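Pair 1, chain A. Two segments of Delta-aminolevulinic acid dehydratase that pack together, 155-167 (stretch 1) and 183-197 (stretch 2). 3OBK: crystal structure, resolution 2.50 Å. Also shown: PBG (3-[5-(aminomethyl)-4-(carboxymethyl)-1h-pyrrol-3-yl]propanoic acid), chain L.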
# COMPACT_ATOMS: atom_id res chain seq x y z
N LYS A 155 35.39 24.87 -2.22
CA LYS A 155 34.51 23.74 -1.95
C LYS A 155 34.78 23.17 -0.56
O LYS A 155 35.92 23.13 -0.09
CB LYS A 155 34.69 22.62 -3.00
CG LYS A 155 33.88 22.77 -4.32
CD LYS A 155 34.39 21.82 -5.41
CE LYS A 155 33.92 22.18 -6.86
NZ LYS A 155 34.66 21.41 -7.96
N ILE A 156 33.70 22.72 0.07
CA ILE A 156 33.77 21.92 1.27
C ILE A 156 34.00 20.47 0.85
O ILE A 156 33.07 19.79 0.45
CB ILE A 156 32.47 22.01 2.09
CG1 ILE A 156 32.31 23.44 2.69
CG2 ILE A 156 32.47 20.96 3.19
CD1 ILE A 156 31.83 24.53 1.72
N VAL A 157 35.23 20.00 0.95
CA VAL A 157 35.61 18.72 0.36
C VAL A 157 35.17 17.57 1.24
O VAL A 157 35.47 17.54 2.43
CB VAL A 157 37.15 18.62 0.07
CG1 VAL A 157 37.57 19.76 -0.84
CG2 VAL A 157 37.97 18.60 1.33
N ASN A 158 34.47 16.63 0.62
CA ASN A 158 33.72 15.63 1.35
C ASN A 158 34.56 14.64 2.12
O ASN A 158 34.42 14.52 3.34
CB ASN A 158 32.82 14.85 0.42
CG ASN A 158 31.73 14.14 1.18
OD1 ASN A 158 30.71 14.76 1.50
ND2 ASN A 158 31.95 12.86 1.50
N ASP A 159 35.41 13.92 1.41
CA ASP A 159 36.04 12.74 1.95
C ASP A 159 37.12 13.07 2.97
O ASP A 159 37.32 12.36 3.95
CB ASP A 159 36.64 11.94 0.81
CG ASP A 159 35.59 11.44 -0.17
OD1 ASP A 159 34.37 11.60 0.08
OD2 ASP A 159 36.01 10.88 -1.20
N LEU A 160 37.83 14.16 2.74
CA LEU A 160 38.86 14.59 3.64
C LEU A 160 38.16 15.06 4.92
O LEU A 160 38.65 14.84 6.04
CB LEU A 160 39.71 15.68 2.99
CG LEU A 160 40.84 16.25 3.86
CD1 LEU A 160 41.80 15.12 4.31
CD2 LEU A 160 41.58 17.41 3.14
N THR A 161 36.98 15.66 4.75
CA THR A 161 36.18 16.07 5.90
C THR A 161 35.74 14.87 6.70
O THR A 161 35.84 14.89 7.91
CB THR A 161 34.99 16.95 5.51
OG1 THR A 161 35.47 18.19 5.00
CG2 THR A 161 34.07 17.20 6.72
N VAL A 162 35.32 13.79 6.04
CA VAL A 162 34.93 12.59 6.76
C VAL A 162 36.09 12.05 7.62
O VAL A 162 35.90 11.68 8.78
CB VAL A 162 34.37 11.49 5.80
CG1 VAL A 162 34.12 10.16 6.55
CG2 VAL A 162 33.07 11.99 5.17
N HIS A 163 37.30 12.07 7.07
CA HIS A 163 38.47 11.61 7.82
C HIS A 163 38.62 12.38 9.15
O HIS A 163 38.83 11.76 10.20
CB HIS A 163 39.72 11.74 6.96
CG HIS A 163 40.94 11.05 7.51
ND1 HIS A 163 40.87 9.96 8.37
CD2 HIS A 163 42.26 11.26 7.27
CE1 HIS A 163 42.10 9.55 8.65
NE2 HIS A 163 42.96 10.31 7.98
N GLN A 164 38.48 13.71 9.08
CA GLN A 164 38.50 14.56 10.28
C GLN A 164 37.38 14.21 11.24
O GLN A 164 37.59 14.13 12.46
CB GLN A 164 38.37 16.05 9.92
CG GLN A 164 39.48 16.67 9.06
CD GLN A 164 40.87 16.47 9.63
OE1 GLN A 164 41.42 15.39 9.53
NE2 GLN A 164 41.45 17.51 10.20
N LEU A 165 36.17 14.00 10.72
CA LEU A 165 35.03 13.67 11.58
C LEU A 165 35.20 12.32 12.27
O LEU A 165 34.73 12.13 13.41
CB LEU A 165 33.74 13.66 10.79
CG LEU A 165 33.34 14.94 10.09
CD1 LEU A 165 32.10 14.68 9.23
CD2 LEU A 165 33.11 16.03 11.09
N CYS A 166 35.87 11.38 11.59
CA CYS A 166 36.20 10.10 12.20
C CYS A 166 37.13 10.30 13.38
O CYS A 166 36.95 9.67 14.43
CB CYS A 166 36.79 9.12 11.20
SG CYS A 166 35.56 8.52 9.98
N LYS A 167 38.09 11.21 13.25
CA LYS A 167 39.00 11.45 14.36
C LYS A 167 38.24 12.09 15.49
O LYS A 167 38.40 11.70 16.62
CB LYS A 167 40.17 12.35 13.96
CG LYS A 167 41.19 11.71 13.03
CD LYS A 167 42.10 12.80 12.55
CE LYS A 167 43.25 12.33 11.72
NZ LYS A 167 44.29 13.42 11.70
N SER A 183 26.44 16.27 12.54
CA SER A 183 25.54 17.27 11.98
C SER A 183 26.10 17.90 10.72
O SER A 183 25.62 18.95 10.27
CB SER A 183 25.30 18.35 13.01
OG SER A 183 26.52 18.99 13.33
N ASP A 184 27.06 17.22 10.11
CA ASP A 184 27.91 17.78 9.06
C ASP A 184 27.32 17.76 7.67
O ASP A 184 27.67 18.60 6.86
CB ASP A 184 29.19 16.96 8.98
CG ASP A 184 28.91 15.47 8.92
OD1 ASP A 184 28.47 14.92 9.96
OD2 ASP A 184 29.09 14.87 7.83
N MET A 185 26.49 16.75 7.39
CA MET A 185 25.88 16.50 6.09
C MET A 185 26.88 16.18 4.97
O MET A 185 26.61 16.39 3.77
CB MET A 185 24.91 17.62 5.73
CG MET A 185 23.66 17.65 6.59
SD MET A 185 22.56 16.21 6.43
CE MET A 185 21.74 16.58 4.90
N MET A 186 28.03 15.63 5.34
CA MET A 186 28.94 15.05 4.35
C MET A 186 28.32 13.76 3.92
O MET A 186 27.59 13.14 4.67
CB MET A 186 30.31 14.78 4.93
CG MET A 186 31.05 16.05 5.38
SD MET A 186 31.27 17.26 4.05
CE MET A 186 29.93 18.46 4.25
N ASP A 187 28.59 13.36 2.69
CA ASP A 187 28.11 12.10 2.21
C ASP A 187 28.89 10.97 2.83
O ASP A 187 30.10 11.01 2.90
CB ASP A 187 28.24 12.05 0.70
CG ASP A 187 27.17 12.85 0.02
OD1 ASP A 187 26.09 12.99 0.62
OD2 ASP A 187 27.42 13.38 -1.09
N GLY A 188 28.17 9.96 3.30
CA GLY A 188 28.83 8.73 3.75
C GLY A 188 29.48 8.77 5.11
O GLY A 188 30.08 7.80 5.51
N ARG A 189 29.33 9.86 5.86
CA ARG A 189 30.02 9.93 7.15
C ARG A 189 29.52 8.90 8.16
O ARG A 189 30.32 8.43 8.98
CB ARG A 189 30.03 11.36 7.73
CG ARG A 189 28.88 11.79 8.63
CD ARG A 189 27.59 12.08 7.88
NE ARG A 189 26.86 13.17 8.53
CZ ARG A 189 25.58 13.46 8.32
NH1 ARG A 189 24.85 12.74 7.50
NH2 ARG A 189 25.02 14.47 8.98
N VAL A 190 28.23 8.53 8.12
CA VAL A 190 27.71 7.63 9.15
C VAL A 190 28.48 6.33 9.13
O VAL A 190 29.00 5.88 10.13
CB VAL A 190 26.19 7.35 9.06
CG1 VAL A 190 25.82 6.30 10.10
CG2 VAL A 190 25.35 8.66 9.29
N SER A 191 28.57 5.72 7.97
CA SER A 191 29.21 4.42 7.88
C SER A 191 30.68 4.50 8.23
O SER A 191 31.21 3.57 8.83
CB SER A 191 29.09 3.86 6.47
OG SER A 191 29.59 2.53 6.41
N ALA A 192 31.33 5.60 7.84
CA ALA A 192 32.76 5.75 8.02
C ALA A 192 33.02 5.89 9.51
O ALA A 192 33.97 5.27 10.06
CB ALA A 192 33.30 6.95 7.25
N ILE A 193 32.20 6.71 10.16
CA ILE A 193 32.35 6.92 11.61
C ILE A 193 32.06 5.62 12.33
O ILE A 193 32.76 5.25 13.24
CB ILE A 193 31.44 8.03 12.16
CG1 ILE A 193 31.91 9.38 11.61
CG2 ILE A 193 31.49 7.99 13.65
CD1 ILE A 193 30.93 10.54 11.56
N ARG A 194 31.04 4.91 11.88
CA ARG A 194 30.67 3.65 12.52
C ARG A 194 31.85 2.66 12.56
O ARG A 194 32.08 2.02 13.57
CB ARG A 194 29.47 3.03 11.80
CG ARG A 194 28.94 1.75 12.45
CD ARG A 194 28.27 1.99 13.80
NE ARG A 194 29.21 1.93 14.91
CZ ARG A 194 28.99 2.48 16.11
NH1 ARG A 194 29.92 2.38 17.04
NH2 ARG A 194 27.86 3.13 16.37
N GLU A 195 32.58 2.55 11.45
CA GLU A 195 33.61 1.53 11.29
C GLU A 195 34.82 1.91 12.09
O GLU A 195 35.44 1.05 12.70
CB GLU A 195 34.00 1.36 9.83
CG GLU A 195 34.75 0.07 9.55
CD GLU A 195 35.16 -0.10 8.07
OE1 GLU A 195 34.27 -0.39 7.24
OE2 GLU A 195 36.38 0.01 7.77
N SER A 196 35.15 3.21 12.07
CA SER A 196 36.21 3.78 12.87
C SER A 196 35.97 3.52 14.35
O SER A 196 36.87 3.05 15.06
CB SER A 196 36.30 5.29 12.64
OG SER A 196 36.54 5.59 11.28
N LEU A 197 34.76 3.84 14.80
CA LEU A 197 34.39 3.57 16.17
C LEU A 197 34.60 2.10 16.51
O LEU A 197 35.18 1.77 17.54
CB LEU A 197 32.93 3.97 16.43
CG LEU A 197 32.67 5.48 16.49
CD1 LEU A 197 31.18 5.77 16.61
CD2 LEU A 197 33.40 6.14 17.64
CHA PBG L . 26.80 22.57 13.47
C1A PBG L . 25.49 22.78 14.16
C2A PBG L . 24.57 23.80 13.90
C3A PBG L . 23.52 23.59 14.77
C4A PBG L . 23.78 22.41 15.46
NA PBG L . 24.98 21.96 15.09
C5A PBG L . 24.73 25.01 13.02
C6A PBG L . 24.76 24.78 11.57
O1A PBG L . 25.02 23.61 11.19
O2A PBG L . 24.62 25.74 10.78
C7A PBG L . 22.34 24.47 14.92
C8A PBG L . 21.47 24.24 16.10
C9A PBG L . 20.49 25.27 16.45
O3A PBG L . 20.08 25.30 17.61
O4A PBG L . 20.26 26.27 15.74
N1 PBG L . 26.96 21.40 12.67

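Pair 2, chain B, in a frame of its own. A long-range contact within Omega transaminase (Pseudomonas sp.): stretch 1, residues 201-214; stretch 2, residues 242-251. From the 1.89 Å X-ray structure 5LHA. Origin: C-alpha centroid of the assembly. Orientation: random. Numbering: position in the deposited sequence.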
# COMPACT_ATOMS: atom_id res chain seq x y z
N ASP B 201 19.30 11.28 31.03
CA ASP B 201 20.06 12.51 30.82
C ASP B 201 19.62 13.15 29.51
O ASP B 201 19.71 12.50 28.45
CB ASP B 201 21.57 12.23 30.81
CG ASP B 201 22.41 13.47 30.50
OD1 ASP B 201 22.40 13.93 29.34
OD2 ASP B 201 23.09 13.96 31.42
N PRO B 202 19.15 14.40 29.54
CA PRO B 202 18.53 14.98 28.34
C PRO B 202 19.44 15.09 27.13
O PRO B 202 19.02 14.75 26.02
CB PRO B 202 18.07 16.36 28.83
CG PRO B 202 17.99 16.25 30.32
CD PRO B 202 19.09 15.30 30.70
N GLN B 203 20.67 15.59 27.29
CA GLN B 203 21.56 15.72 26.14
C GLN B 203 21.90 14.35 25.55
O GLN B 203 21.93 14.19 24.33
CB GLN B 203 22.84 16.47 26.53
CG GLN B 203 23.75 16.86 25.35
CD GLN B 203 24.55 15.69 24.77
OE1 GLN B 203 25.06 14.84 25.51
NE2 GLN B 203 24.64 15.64 23.44
N ALA B 204 22.16 13.36 26.41
CA ALA B 204 22.44 12.02 25.90
C ALA B 204 21.22 11.41 25.23
O ALA B 204 21.36 10.64 24.27
CB ALA B 204 22.94 11.13 27.03
N LEU B 205 20.01 11.74 25.71
CA LEU B 205 18.79 11.18 25.12
C LEU B 205 18.48 11.82 23.77
O LEU B 205 18.02 11.14 22.85
CB LEU B 205 17.61 11.36 26.09
CG LEU B 205 16.26 10.77 25.69
CD1 LEU B 205 16.33 9.26 25.47
CD2 LEU B 205 15.24 11.09 26.74
N THR B 206 18.65 13.14 23.66
CA THR B 206 18.51 13.79 22.37
C THR B 206 19.47 13.20 21.34
O THR B 206 19.07 12.94 20.20
CB THR B 206 18.76 15.29 22.51
OG1 THR B 206 17.73 15.87 23.31
CG2 THR B 206 18.80 15.97 21.14
N ALA B 207 20.72 12.96 21.75
CA ALA B 207 21.73 12.45 20.83
C ALA B 207 21.39 11.05 20.33
O ALA B 207 21.57 10.75 19.14
CB ALA B 207 23.10 12.46 21.51
N HIS B 208 20.92 10.18 21.22
CA HIS B 208 20.46 8.86 20.81
C HIS B 208 19.35 8.97 19.76
O HIS B 208 19.36 8.26 18.75
CB HIS B 208 19.96 8.07 22.03
CG HIS B 208 21.05 7.55 22.91
ND1 HIS B 208 22.08 6.77 22.44
CD2 HIS B 208 21.27 7.70 24.23
CE1 HIS B 208 22.89 6.46 23.44
NE2 HIS B 208 22.42 7.02 24.54
N CYS B 209 18.39 9.87 19.99
CA CYS B 209 17.24 9.96 19.11
C CYS B 209 17.63 10.50 17.74
O CYS B 209 17.22 9.96 16.71
CB CYS B 209 16.17 10.85 19.75
SG CYS B 209 15.40 10.15 21.24
N ILE B 210 18.47 11.55 17.72
CA ILE B 210 18.92 12.14 16.46
C ILE B 210 19.74 11.14 15.65
O ILE B 210 19.58 11.03 14.43
CB ILE B 210 19.70 13.43 16.74
CG1 ILE B 210 18.75 14.47 17.30
CG2 ILE B 210 20.36 13.95 15.49
CD1 ILE B 210 17.66 14.82 16.33
N ARG B 211 20.64 10.41 16.31
CA ARG B 211 21.41 9.39 15.61
C ARG B 211 20.49 8.34 14.99
O ARG B 211 20.70 7.92 13.85
CB ARG B 211 22.42 8.75 16.55
CG ARG B 211 23.03 7.48 16.01
CD ARG B 211 24.07 6.92 16.97
NE ARG B 211 24.23 5.48 16.80
CZ ARG B 211 25.06 4.73 17.51
NH1 ARG B 211 25.82 5.29 18.44
NH2 ARG B 211 25.14 3.42 17.29
N GLN B 212 19.45 7.92 15.73
CA GLN B 212 18.45 7.02 15.17
C GLN B 212 17.77 7.65 13.96
O GLN B 212 17.47 6.96 12.98
CB GLN B 212 17.41 6.66 16.23
CG GLN B 212 16.29 5.73 15.74
CD GLN B 212 15.19 5.53 16.78
OE1 GLN B 212 14.29 6.35 16.91
NE2 GLN B 212 15.27 4.43 17.51
N LEU B 213 17.50 8.95 14.02
CA LEU B 213 16.84 9.63 12.90
C LEU B 213 17.72 9.65 11.65
O LEU B 213 17.23 9.39 10.54
CB LEU B 213 16.43 11.04 13.33
CG LEU B 213 15.95 12.02 12.27
CD1 LEU B 213 14.70 11.52 11.59
CD2 LEU B 213 15.69 13.37 12.92
N GLU B 214 19.01 9.96 11.80
CA GLU B 214 19.91 9.93 10.65
C GLU B 214 19.99 8.54 10.03
O GLU B 214 20.03 8.40 8.81
CB GLU B 214 21.31 10.40 11.03
CG GLU B 214 21.39 11.84 11.39
CD GLU B 214 22.72 12.22 11.98
OE1 GLU B 214 23.50 11.33 12.39
OE2 GLU B 214 23.00 13.44 12.03
N PRO B 242 10.00 17.13 25.28
CA PRO B 242 11.32 16.74 24.78
C PRO B 242 12.39 17.59 25.43
O PRO B 242 12.10 18.68 25.94
CB PRO B 242 11.22 17.01 23.27
CG PRO B 242 10.23 18.09 23.17
CD PRO B 242 9.21 17.81 24.24
N PRO B 243 13.63 17.11 25.46
CA PRO B 243 14.75 17.97 25.88
C PRO B 243 14.89 19.20 24.99
O PRO B 243 14.43 19.24 23.85
CB PRO B 243 15.97 17.05 25.77
CG PRO B 243 15.40 15.67 25.87
CD PRO B 243 14.06 15.73 25.19
N ALA B 244 15.52 20.23 25.55
CA ALA B 244 15.53 21.54 24.92
C ALA B 244 16.28 21.55 23.60
O ALA B 244 15.97 22.36 22.71
CB ALA B 244 16.13 22.57 25.86
N ASP B 245 17.30 20.71 23.45
CA ASP B 245 18.07 20.67 22.22
C ASP B 245 17.49 19.71 21.17
O ASP B 245 18.04 19.62 20.07
CB ASP B 245 19.52 20.30 22.52
CG ASP B 245 19.64 19.07 23.40
OD1 ASP B 245 18.64 18.70 24.05
OD2 ASP B 245 20.73 18.46 23.42
N TYR B 246 16.41 18.99 21.49
CA TYR B 246 15.88 18.02 20.53
C TYR B 246 15.30 18.69 19.28
O TYR B 246 15.64 18.31 18.16
CB TYR B 246 14.83 17.13 21.20
CG TYR B 246 14.22 16.14 20.22
CD1 TYR B 246 14.96 15.08 19.73
CD2 TYR B 246 12.90 16.27 19.80
CE1 TYR B 246 14.42 14.17 18.84
CE2 TYR B 246 12.34 15.36 18.92
CZ TYR B 246 13.10 14.32 18.44
OH TYR B 246 12.55 13.41 17.56
N TRP B 247 14.38 19.64 19.46
CA TRP B 247 13.74 20.25 18.29
C TRP B 247 14.72 21.06 17.44
O TRP B 247 14.63 21.01 16.21
CB TRP B 247 12.55 21.11 18.71
CG TRP B 247 11.26 20.32 18.72
CD1 TRP B 247 10.83 19.46 19.70
CD2 TRP B 247 10.28 20.27 17.68
NE1 TRP B 247 9.63 18.90 19.33
CE2 TRP B 247 9.27 19.37 18.10
CE3 TRP B 247 10.15 20.90 16.44
CZ2 TRP B 247 8.14 19.10 17.33
CZ3 TRP B 247 9.03 20.62 15.67
CH2 TRP B 247 8.04 19.73 16.12
N PRO B 248 15.67 21.80 18.03
CA PRO B 248 16.72 22.41 17.19
C PRO B 248 17.52 21.41 16.37
O PRO B 248 17.85 21.69 15.21
CB PRO B 248 17.59 23.16 18.21
CG PRO B 248 16.63 23.51 19.30
CD PRO B 248 15.70 22.34 19.41
N ARG B 249 17.86 20.25 16.94
CA ARG B 249 18.58 19.25 16.17
C ARG B 249 17.67 18.48 15.23
O ARG B 249 18.16 17.83 14.30
CB ARG B 249 19.31 18.29 17.10
CG ARG B 249 20.39 18.95 17.94
CD ARG B 249 21.21 17.92 18.68
NE ARG B 249 21.82 16.97 17.76
CZ ARG B 249 22.74 16.06 18.11
NH1 ARG B 249 23.16 15.98 19.36
NH2 ARG B 249 23.23 15.24 17.19
N LEU B 250 16.35 18.53 15.47
CA LEU B 250 15.39 18.05 14.49
C LEU B 250 15.42 18.93 13.24
O LEU B 250 15.56 18.43 12.12
CB LEU B 250 13.99 18.06 15.11
CG LEU B 250 12.99 17.01 14.65
CD1 LEU B 250 13.59 15.62 14.81
CD2 LEU B 250 11.72 17.15 15.46
N ARG B 251 15.29 20.25 13.43
CA ARG B 251 15.37 21.22 12.34
C ARG B 251 16.65 21.04 11.52
O ARG B 251 16.61 21.09 10.29
CB ARG B 251 15.30 22.63 12.93
CG ARG B 251 15.37 23.81 11.94
CD ARG B 251 14.13 23.97 11.09
NE ARG B 251 14.16 23.17 9.87
CZ ARG B 251 13.17 23.14 8.99
NH1 ARG B 251 12.07 23.86 9.20
NH2 ARG B 251 13.26 22.40 7.90

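In both pairs a helix packs against a loop that turns into a second helix, and the two helices run in roughly the same direction. The N-to-C directions differ by 39° in pair 1, with the axes 9.1 Å apart at closest approach, and by 24° at 10.1 Å in pair 2. Superposing 14 central residues gives an RMSD of 0.8 Å, and the contacts bury similar areas, 543 and 566 Å². The backbone register agrees at two steps: A:Asn158 lies nearest A:Met186 as B:Pro202 does B:Pro243, and A:Val162 lies nearest A:Arg189 as B:Thr206 does B:Tyr246.

The first step is solved differently. In pair 1 the side chain of A:Asn158 grips the backbone of A:Asp187 through two hydrogen bonds, from A:Asp187 N to A:Asn158 OD1 (2.8 Å) and from A:Asn158 ND2 to A:Asp187 O (3.0 Å), so that one side-chain amide serves both the N and the O of A:Asp187. In pair 2 the matching B:Pro202 offers an apolar ring instead, with its CB 3.8 Å from CB of B:Pro243. A:Met186, the counterpart of B:Pro243, covers more ground: its CE reaches CG2 of A:Ile156 at 3.7 Å and its CG lies 3.5 Å from CG2 of A:Thr161.

A:Val162 and B:Thr206 have nearly coincident side chains, both pointing toward the second stretch. The valine packs its CG1 3.4 Å from CB of A:Ala192. The threonine also brings a hydroxyl, whose OG1 lies 3.1 Å from OD1 of B:Asp245. The position of that aspartate is held in pair 1 by A:Gly188, which has a positive phi (78°) and no side chain to answer a polar group.

A:Arg189 and B:Tyr246 share a CA position but not a role. The arginine turns its end away, and its NE forms a salt bridge with OD1 of A:Asp184 (2.8 Å) within its own stretch; the tyrosine ring lies against the first helix, its CE1 3.9 Å from CB of B:Cys209 and 4.1 Å from CD1 of B:Ile210.

One turn on, two small residues in pair 1 match two larger ones in pair 2. The compact A:Cys166 sits with SG 3.9 Å from CB of A:Ala192. Its counterpart B:Ile210 likewise meets B:Arg249, which matches the alanine: CG1 of the isoleucine lies over one face of the guanidinium, and its CG2 is 3.6 Å from NH2 of B:Arg249. The long arginine lays its guanidinium over the isoleucine at the margin of the contact, where pair 1 has only the methyl of A:Ala192.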